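Local coordinates for glutathione S-transferase (Rhodospirillum rubrum F11, PDB 4O7H), which catalyses, as a glutathione S-transferase, the conjugation of the glutathione thiol to electrophilic substrates, at the interface of chains A and B. Coordinates in Å, arbitrary orientation; residue numbers count along the deposited sequence, not the author numbering. Chains: chain A/B, Glutathione S-transferase.

Contact 1: the interface of chains A and B. Residues chain A 47, 49, 63; chain B 96, 100-101, 104.
A polar, charge-paired interface joins A:Glu47 and A:Asp63 to B:Arg100 of helix 85-120, tying the thioredoxin-like N-terminal domain of one glutathione S-transferase subunit to the helical domain of the other, as in the dimers typical of this family. Arginine suits the place because its flat, five-donor guanidinium can serve two carboxylates at once, both lying at its edge. A:Glu47, with CG anti to the backbone N (chi1 -158°) and the chain extended beyond it, crosses the arginine at about a right angle and lays its carboxylate nearly coplanar with the guanidinium, 9° apart. The grip is side-on: NE of B:Arg100 bonds OE2 of A:Glu47 at 2.8 Å, and NH2 bonds OE1 at 2.8 Å, both on the syn sides. A:Asp63, shorter, is held end-on through one oxygen. Its OD1 accepts from B:Arg100 NH2 at 3.0 Å on the anti side and from NH1 at 3.1 Å nearly along the C-O axis. The small methyl of B:Ala96 lets the aspartate come close, its CB 3.4 Å from A:Asp63 CG. A leucine in place of B:Arg100 would probably leave the carboxylates of A:Glu47 and A:Asp63 without this shared cationic partner. Farther along the helix water takes over: water 1 lies 2.7 Å from B:Arg104 NH2 and meets OE2 of A:Glu47 and of A:Glu49, while water 2, bonded to water 1, lies 2.9 Å from B:Lys101 NZ and meets the A:Glu47 carbonyl O.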
loop_
_atom_site.group_PDB
_atom_site.type_symbol
_atom_site.label_atom_id
_atom_site.label_comp_id
_atom_site.label_asym_id
_atom_site.label_seq_id
_atom_site.Cartn_x
_atom_site.Cartn_y
_atom_site.Cartn_z
ATOM N N GLU A 47 -13.868 3.267 3.967
ATOM C CA GLU A 47 -13.318 2.651 2.790
ATOM C C GLU A 47 -14.074 1.378 2.380
ATOM O O GLU A 47 -13.995 0.936 1.241
ATOM C CB GLU A 47 -11.825 2.379 3.009
ATOM C CG GLU A 47 -11.123 2.240 1.684
ATOM C CD GLU A 47 -9.664 1.799 1.737
ATOM O OE1 GLU A 47 -9.011 1.769 2.823
ATOM O OE2 GLU A 47 -9.167 1.534 0.632
ATOM N N GLU A 49 -13.689 -1.712 3.365
ATOM C CA GLU A 49 -12.833 -2.880 3.218
ATOM C C GLU A 49 -12.606 -3.570 4.544
ATOM O O GLU A 49 -12.643 -2.920 5.591
ATOM C CB GLU A 49 -11.469 -2.456 2.704
ATOM C CG GLU A 49 -11.486 -1.630 1.422
ATOM C CD GLU A 49 -11.501 -2.426 0.155
ATOM O OE1 GLU A 49 -11.827 -3.664 0.196
ATOM O OE2 GLU A 49 -11.151 -1.798 -0.903
ATOM N N ASP A 63 -7.252 -0.671 7.943
ATOM C CA ASP A 63 -6.197 -0.832 6.951
ATOM C C ASP A 63 -5.191 -1.854 7.459
ATOM O O ASP A 63 -4.728 -1.778 8.596
ATOM C CB ASP A 63 -5.402 0.445 6.581
ATOM C CG ASP A 63 -4.251 0.137 5.652
ATOM O OD1 ASP A 63 -4.508 -0.230 4.497
ATOM O OD2 ASP A 63 -3.094 0.286 6.061
ATOM N N ALA B 96 -3.313 5.216 3.699
ATOM C CA ALA B 96 -3.878 4.176 2.843
ATOM C C ALA B 96 -5.083 4.626 2.040
ATOM O O ALA B 96 -5.225 4.225 0.883
ATOM C CB ALA B 96 -4.230 2.938 3.655
ATOM N N ARG B 100 -4.123 3.987 -1.700
ATOM C CA ARG B 100 -4.936 2.905 -2.323
ATOM C C ARG B 100 -6.150 3.413 -3.058
ATOM O O ARG B 100 -6.225 3.307 -4.303
ATOM C CB ARG B 100 -5.344 1.834 -1.301
ATOM C CG ARG B 100 -6.248 0.754 -1.888
ATOM C CD ARG B 100 -6.409 -0.490 -0.998
ATOM N NE ARG B 100 -6.846 -0.077 0.313
ATOM C CZ ARG B 100 -6.150 -0.200 1.430
ATOM N NH1 ARG B 100 -4.926 -0.756 1.420
ATOM N NH2 ARG B 100 -6.667 0.268 2.550
ATOM N N LYS B 101 -7.124 3.943 -2.328
ATOM C CA LYS B 101 -8.400 4.285 -2.887
ATOM C C LYS B 101 -8.317 5.508 -3.836
ATOM O O LYS B 101 -8.733 5.462 -5.004
ATOM C CB LYS B 101 -9.453 4.491 -1.784
ATOM C CG LYS B 101 -10.839 4.647 -2.320
ATOM C CD LYS B 101 -11.875 4.912 -1.241
ATOM C CE LYS B 101 -13.223 5.338 -1.766
ATOM N NZ LYS B 101 -13.967 4.276 -2.492
ATOM N N ARG B 104 -6.268 4.538 -6.907
ATOM C CA ARG B 104 -6.899 3.669 -7.909
ATOM C C ARG B 104 -8.000 4.428 -8.692
ATOM O O ARG B 104 -8.185 4.211 -9.893
ATOM C CB ARG B 104 -7.496 2.440 -7.200
ATOM C CG ARG B 104 -8.053 1.357 -8.153
ATOM C CD ARG B 104 -8.729 0.179 -7.423
ATOM N NE ARG B 104 -9.346 0.695 -6.206
ATOM C CZ ARG B 104 -9.092 0.300 -4.946
ATOM N NH1 ARG B 104 -8.291 -0.748 -4.665
ATOM N NH2 ARG B 104 -9.690 0.970 -3.956
HETATM O O HOH W 1 -10.611 0.777 -1.382
HETATM O O HOH W 2 -13.314 1.674 -1.334
#

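Contact 2: the interface of chains A and B. Residues chain A 85, 88, 92; chain B 70, 73-74.
Helix 64-74 of chain B meets the start of helix 85-119 of chain A in a helix-to-helix patch of the dimer, where B:Glu73 is clasped by A:Arg88 and A:Arg92. The salt bridges converge on one carboxylate oxygen, OE2, which accepts four hydrogen bonds from the two guanidiniums. A:Arg92 reaches it tip to tip and end-on, NH1 at 2.8 Å and NH2 at 3.1 Å from B:Glu73 OE2. A:Arg88, bent at chi3 (72°), turns its NE edge to the same atom, with NE 3.0 Å and NH2 3.1 Å from B:Glu73 OE2. Each arginine keeps this oxygen near its own plane, yet the carboxylate is turned 61° from the A:Arg88 plane; both A:Arg88 donors and A:Arg92 NH1 come from above the carboxylate plane, while A:Arg92 NH2 comes nearly in line with the C-O bond. Glutamate suits the site because its extended chain carries the charge across to both arginines, whose positive charges it would help to offset. Apolar packing is modest: A:Ala85 CB touches B:Val74 CG2 at 3.9 Å and approaches the CD1 side of the B:Tyr70 ring. Alanine's small side chain lets the helix start sit near this surface, and B:Val74 CG2 lies above one face of that ring, toward its rim. Waters add further links: water 4 joins A:Arg88 NH2 to B:Glu73 OE2, and water 3 bridges B:Glu73 OE1 to the carbonyl O of A:Ala85, 2.8 Å from the latter.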
loop_
_atom_site.group_PDB
_atom_site.type_symbol
_atom_site.label_atom_id
_atom_site.label_comp_id
_atom_site.label_asym_id
_atom_site.label_seq_id
_atom_site.Cartn_x
_atom_site.Cartn_y
_atom_site.Cartn_z
ATOM N N ALA A 85 16.822 -0.466 12.333
ATOM C CA ALA A 85 16.084 0.267 11.288
ATOM C C ALA A 85 16.250 -0.328 9.903
ATOM O O ALA A 85 15.314 -0.357 9.098
ATOM C CB ALA A 85 16.483 1.730 11.277
ATOM N N ARG A 88 14.148 -3.500 9.571
ATOM C CA ARG A 88 12.704 -3.107 9.476
ATOM C C ARG A 88 12.388 -2.548 8.094
ATOM O O ARG A 88 11.324 -2.831 7.519
ATOM C CB ARG A 88 12.351 -2.105 10.564
ATOM C CG ARG A 88 12.439 -2.722 11.930
ATOM C CD ARG A 88 12.643 -1.702 12.987
ATOM N NE ARG A 88 11.467 -0.919 13.212
ATOM C CZ ARG A 88 10.508 -1.220 14.075
ATOM N NH1 ARG A 88 10.571 -2.338 14.777
ATOM N NH2 ARG A 88 9.486 -0.387 14.228
ATOM N N ARG A 92 9.660 -3.985 5.405
ATOM C CA ARG A 92 8.642 -3.109 4.803
ATOM C C ARG A 92 8.720 -3.061 3.262
ATOM O O ARG A 92 7.666 -3.036 2.563
ATOM C CB ARG A 92 8.654 -1.726 5.444
ATOM C CG ARG A 92 8.228 -1.735 6.886
ATOM C CD ARG A 92 7.914 -0.358 7.382
ATOM N NE ARG A 92 7.536 -0.263 8.793
ATOM C CZ ARG A 92 8.333 0.106 9.796
ATOM N NH1 ARG A 92 9.619 0.374 9.620
ATOM N NH2 ARG A 92 7.827 0.229 10.989
ATOM N N TYR B 70 10.874 4.634 8.096
ATOM C CA TYR B 70 12.295 4.733 8.432
ATOM C C TYR B 70 12.616 6.121 8.900
ATOM O O TYR B 70 13.271 6.283 9.946
ATOM C CB TYR B 70 13.129 4.399 7.208
ATOM C CG TYR B 70 14.603 4.753 7.302
ATOM C CD1 TYR B 70 15.507 3.914 7.923
ATOM C CD2 TYR B 70 15.054 5.963 6.793
ATOM C CE1 TYR B 70 16.873 4.279 7.999
ATOM C CE2 TYR B 70 16.419 6.311 6.872
ATOM C CZ TYR B 70 17.278 5.447 7.465
ATOM O OH TYR B 70 18.634 5.800 7.618
ATOM N N GLU B 73 11.516 6.740 12.416
ATOM C CA GLU B 73 12.278 5.941 13.382
ATOM C C GLU B 73 13.637 6.581 13.633
ATOM O O GLU B 73 14.075 6.652 14.773
ATOM C CB GLU B 73 12.510 4.541 12.850
ATOM C CG GLU B 73 11.281 3.659 12.919
ATOM C CD GLU B 73 11.442 2.305 12.242
ATOM O OE1 GLU B 73 12.555 1.882 11.913
ATOM O OE2 GLU B 73 10.414 1.650 12.035
ATOM N N VAL B 74 14.302 7.028 12.569
ATOM C CA VAL B 74 15.686 7.557 12.662
ATOM C C VAL B 74 15.788 9.062 12.918
ATOM O O VAL B 74 16.728 9.525 13.604
ATOM C CB VAL B 74 16.453 7.133 11.396
ATOM C CG1 VAL B 74 17.880 7.651 11.396
ATOM C CG2 VAL B 74 16.442 5.616 11.277
HETATM O O HOH W 3 13.111 1.373 9.212
HETATM O O HOH W 4 8.096 2.123 13.653
#

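The C-alpha centres of contact 1 and contact 2 lie about 23 Å apart along one dimer interface. Both use the long helix that starts at residue 85, but from opposite subunits: contact 1 takes its middle from chain B, contact 2 its beginning from chain A. Because the interface is two-fold symmetric, each contact recurs with the chains exchanged, and each long helix therefore takes part in both. Asp63 directly precedes helix 64-74, which carries Glu73 near its end. Acidic residues of the N-terminal domain, paired with arginines of the long helix, probably help fix the relative orientation of the subunits.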